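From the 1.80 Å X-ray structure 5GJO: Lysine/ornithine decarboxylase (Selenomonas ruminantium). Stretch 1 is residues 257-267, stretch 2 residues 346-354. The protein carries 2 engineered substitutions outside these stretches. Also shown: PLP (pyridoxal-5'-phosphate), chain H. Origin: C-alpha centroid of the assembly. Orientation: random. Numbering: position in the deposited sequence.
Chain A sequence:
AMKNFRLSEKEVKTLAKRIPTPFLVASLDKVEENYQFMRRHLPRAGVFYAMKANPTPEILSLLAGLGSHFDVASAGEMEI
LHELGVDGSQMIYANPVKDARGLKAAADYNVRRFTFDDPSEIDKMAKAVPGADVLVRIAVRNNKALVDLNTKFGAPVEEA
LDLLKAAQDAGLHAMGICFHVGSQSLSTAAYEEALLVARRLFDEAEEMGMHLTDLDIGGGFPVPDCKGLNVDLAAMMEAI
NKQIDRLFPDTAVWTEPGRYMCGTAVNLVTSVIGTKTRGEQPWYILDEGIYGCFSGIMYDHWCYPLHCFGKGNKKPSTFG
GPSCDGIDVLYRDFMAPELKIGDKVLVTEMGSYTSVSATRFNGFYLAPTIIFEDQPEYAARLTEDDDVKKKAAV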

# COMPACT_ATOMS: atom_id res chain seq x y z
N PRO A 257 -23.04 -0.19 -1.98
CA PRO A 257 -22.11 0.28 -3.00
C PRO A 257 -20.90 0.98 -2.37
O PRO A 257 -21.04 1.86 -1.47
N GLY A 258 -19.68 0.63 -2.84
CA GLY A 258 -18.46 1.35 -2.53
C GLY A 258 -17.95 2.07 -3.80
O GLY A 258 -18.12 3.28 -3.94
N ARG A 259 -17.34 1.30 -4.71
CA ARG A 259 -16.64 1.84 -5.90
C ARG A 259 -17.44 2.88 -6.66
O ARG A 259 -16.93 3.92 -7.09
N TYR A 260 -18.70 2.57 -6.84
CA TYR A 260 -19.57 3.35 -7.71
C TYR A 260 -19.76 4.79 -7.19
O TYR A 260 -19.87 5.70 -7.96
N MET A 261 -19.89 4.95 -5.88
CA MET A 261 -20.37 6.21 -5.34
C MET A 261 -19.41 7.36 -5.67
O MET A 261 -19.88 8.42 -6.04
N CYS A 262 -18.09 7.13 -5.56
CA CYS A 262 -17.13 8.23 -5.79
C CYS A 262 -16.20 7.98 -6.95
O CYS A 262 -15.38 8.84 -7.24
N GLY A 263 -16.23 6.79 -7.58
CA GLY A 263 -15.23 6.47 -8.55
C GLY A 263 -15.11 7.50 -9.64
O GLY A 263 -13.99 7.94 -10.00
N THR A 264 -16.26 7.91 -10.13
CA THR A 264 -16.32 8.86 -11.24
C THR A 264 -16.40 10.35 -10.74
O THR A 264 -16.68 11.25 -11.51
N ALA A 265 -16.12 10.60 -9.47
CA ALA A 265 -16.20 11.91 -8.88
C ALA A 265 -14.86 12.54 -8.50
O ALA A 265 -14.86 13.58 -7.86
N VAL A 266 -13.73 11.89 -8.78
CA VAL A 266 -12.42 12.29 -8.30
C VAL A 266 -11.40 12.23 -9.45
O VAL A 266 -11.45 11.26 -10.26
N ASN A 267 -10.54 13.23 -9.56
CA ASN A 267 -9.45 13.25 -10.52
C ASN A 267 -8.14 13.43 -9.75
O ASN A 267 -8.14 14.01 -8.71
N LEU A 346 -3.35 14.60 -16.06
CA LEU A 346 -4.63 14.37 -15.36
C LEU A 346 -5.07 12.95 -15.41
O LEU A 346 -5.11 12.37 -16.49
N VAL A 347 -5.45 12.37 -14.26
CA VAL A 347 -5.99 11.04 -14.25
C VAL A 347 -7.44 11.10 -13.74
O VAL A 347 -7.72 11.65 -12.63
N THR A 348 -8.36 10.56 -14.53
CA THR A 348 -9.83 10.66 -14.26
C THR A 348 -10.32 9.37 -13.60
O THR A 348 -9.55 8.39 -13.59
N GLU A 349 -11.55 9.35 -13.09
CA GLU A 349 -12.13 8.14 -12.51
C GLU A 349 -11.18 7.51 -11.47
O GLU A 349 -10.96 6.27 -11.49
N MET A 350 -10.69 8.35 -10.58
CA MET A 350 -9.73 7.98 -9.57
C MET A 350 -10.26 7.95 -8.14
O MET A 350 -9.52 8.00 -7.21
N GLY A 351 -11.57 7.89 -7.99
CA GLY A 351 -12.19 8.06 -6.74
C GLY A 351 -12.23 6.86 -5.82
O GLY A 351 -12.52 7.05 -4.60
N SER A 352 -12.00 5.66 -6.32
CA SER A 352 -12.25 4.46 -5.51
C SER A 352 -11.11 3.46 -5.44
O SER A 352 -10.54 3.12 -6.46
N TYR A 353 -10.78 3.03 -4.22
CA TYR A 353 -9.67 2.07 -4.05
C TYR A 353 -8.32 2.57 -4.62
O TYR A 353 -7.58 1.86 -5.27
N THR A 354 -8.10 3.85 -4.39
CA THR A 354 -6.88 4.54 -4.86
C THR A 354 -6.22 5.13 -3.62
O THR A 354 -5.23 4.53 -3.09

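Where backbone hydrogen bonds join two buried segments, a few well-placed side chains can complete the contact, and lysine/ornithine decarboxylase offers a compact example. Along residues 346-354, L346 (chi1 t, chi2 p) starts sideways, but its end comes nearer the partner stretch, bringing CD1 to 3.7 Å from N267 CB. V347 (t) contributes chiefly through its carbonyl: V347 O receives a CA-H...O contact from N267 CA at 3.2 Å. T348 (p) sets CG2 3.7 Å from N267 ND2; N267 is chi1 m, and its ND2 also donates to V266 O within its own stretch (3.0 Å). E349 (chi1 m, chi2 p) points away overall, yet its CG still lies 4.0 Å from T264 CG2. M350 (chi1 -102° and chi2 -126°, both between wells; chi3 t) starts sideways and its end leads away; its backbone N donates to V266 O (3.0 Å, nearly straight).

Close approach then depends on the absence of a side chain. G351 CA sits 3.4 Å from V266 CB and 3.3 Å from C262 O, while G351 N donates to G263 O at 3.1 Å; an ideal CB on G351 would fall 1.8 Å from C262 O, a clear clash.

S352 (m) points toward stretch 1. Its OG donates to R259 O at 2.7 Å and accepts a hydrogen bond from water 1 (2.8 Å from water O to S352 OG). The same water donates to G258 O and accepts from C262 N, so it ties the serine to the backbone of stretch 1.

Y353 (m) also points inward. Its CD2 lies over one face of the R259 (t, t, m) guanidinium, 3.8 Å from R259 NH1, and its OH donates to PLP O3P at 2.8 Å. R259 N reaches that same phosphate oxygen at 2.6 Å, so both stretches share the cofactor. T354 (p) lies out of reach.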

# COMPACT_ATOMS: atom_id res chain seq x y z
CB PRO A 257 -22.94 1.31 -3.80
CG PRO A 257 -23.86 1.87 -2.70
CD PRO A 257 -24.30 0.55 -2.07
CB ARG A 259 -16.28 0.69 -6.86
CG ARG A 259 -15.26 1.09 -7.91
CD ARG A 259 -15.12 -0.05 -8.90
NE ARG A 259 -14.56 -1.25 -8.30
CZ ARG A 259 -13.29 -1.47 -8.05
NH1 ARG A 259 -12.34 -0.59 -8.36
NH2 ARG A 259 -12.93 -2.66 -7.53
CB TYR A 260 -20.92 2.63 -7.93
CG TYR A 260 -22.03 3.54 -8.38
CD1 TYR A 260 -22.22 3.86 -9.70
CD2 TYR A 260 -22.83 4.17 -7.45
CE1 TYR A 260 -23.21 4.74 -10.09
CE2 TYR A 260 -23.82 5.05 -7.83
CZ TYR A 260 -24.02 5.33 -9.15
OH TYR A 260 -24.99 6.21 -9.51
CB MET A 261 -20.62 6.11 -3.83
CG MET A 261 -21.53 7.18 -3.26
SD MET A 261 -23.18 7.10 -4.00
CE MET A 261 -23.84 5.57 -3.32
CB CYS A 262 -16.32 8.50 -4.54
SG CYS A 262 -17.27 8.60 -3.03
CB THR A 264 -17.57 8.67 -12.07
OG1 THR A 264 -18.70 8.54 -11.22
CG2 THR A 264 -17.39 7.36 -12.89
CB ALA A 265 -17.10 11.88 -7.68
CB VAL A 266 -11.98 11.43 -7.11
CG1 VAL A 266 -10.64 11.92 -6.57
CG2 VAL A 266 -13.02 11.38 -6.02
CB ASN A 267 -9.54 14.44 -11.50
CG ASN A 267 -10.69 14.35 -12.50
OD1 ASN A 267 -10.84 15.23 -13.33
ND2 ASN A 267 -11.49 13.31 -12.41
CB LEU A 346 -5.70 15.30 -15.94
CG LEU A 346 -7.14 15.20 -15.38
CD1 LEU A 346 -7.24 15.82 -14.00
CD2 LEU A 346 -8.21 15.82 -16.34
CB VAL A 347 -5.19 10.06 -13.37
CG1 VAL A 347 -5.69 8.63 -13.53
CG2 VAL A 347 -3.74 10.11 -13.78
CB THR A 348 -10.69 11.07 -15.47
OG1 THR A 348 -10.46 10.15 -16.60
CG2 THR A 348 -10.36 12.46 -15.83
CB GLU A 349 -12.56 7.13 -13.59
CG GLU A 349 -13.73 7.66 -14.50
CD GLU A 349 -13.28 8.63 -15.55
OE1 GLU A 349 -12.37 8.35 -16.34
OE2 GLU A 349 -13.83 9.74 -15.63
CB MET A 350 -8.49 8.85 -9.70
CG MET A 350 -7.34 8.15 -10.38
SD MET A 350 -5.88 8.22 -9.38
CE MET A 350 -4.72 7.06 -10.08
CB SER A 352 -13.48 3.71 -5.98
OG SER A 352 -14.59 4.57 -5.91
CB TYR A 353 -10.02 0.67 -4.53
CG TYR A 353 -11.33 0.16 -3.90
CD1 TYR A 353 -11.39 -0.18 -2.55
CD2 TYR A 353 -12.47 0.04 -4.65
CE1 TYR A 353 -12.57 -0.63 -2.03
CE2 TYR A 353 -13.69 -0.41 -4.14
CZ TYR A 353 -13.74 -0.73 -2.78
OH TYR A 353 -14.91 -1.18 -2.18
CB THR A 354 -7.25 5.62 -5.88
OG1 THR A 354 -8.27 6.44 -5.31
CG2 THR A 354 -7.73 4.94 -7.20
N1 PLP H . -19.72 -3.99 1.10
C2 PLP H . -18.88 -4.99 1.45
C2A PLP H . -19.22 -5.89 2.61
C3 PLP H . -17.63 -5.21 0.68
O3 PLP H . -16.76 -6.21 1.01
C4 PLP H . -17.35 -4.29 -0.45
C4A PLP H . -16.12 -4.43 -1.26
O4A PLP H . -15.13 -4.98 -0.80
C5 PLP H . -18.35 -3.24 -0.72
C6 PLP H . -19.49 -3.15 0.08
C5A PLP H . -18.14 -2.26 -1.86
O4P PLP H . -17.87 -2.98 -3.06
P PLP H . -17.83 -2.22 -4.48
O1P PLP H . -19.23 -1.68 -4.63
O2P PLP H . -17.47 -3.31 -5.46
O3P PLP H . -16.77 -1.16 -4.29
O HOH W 1 -16.40 5.45 -4.00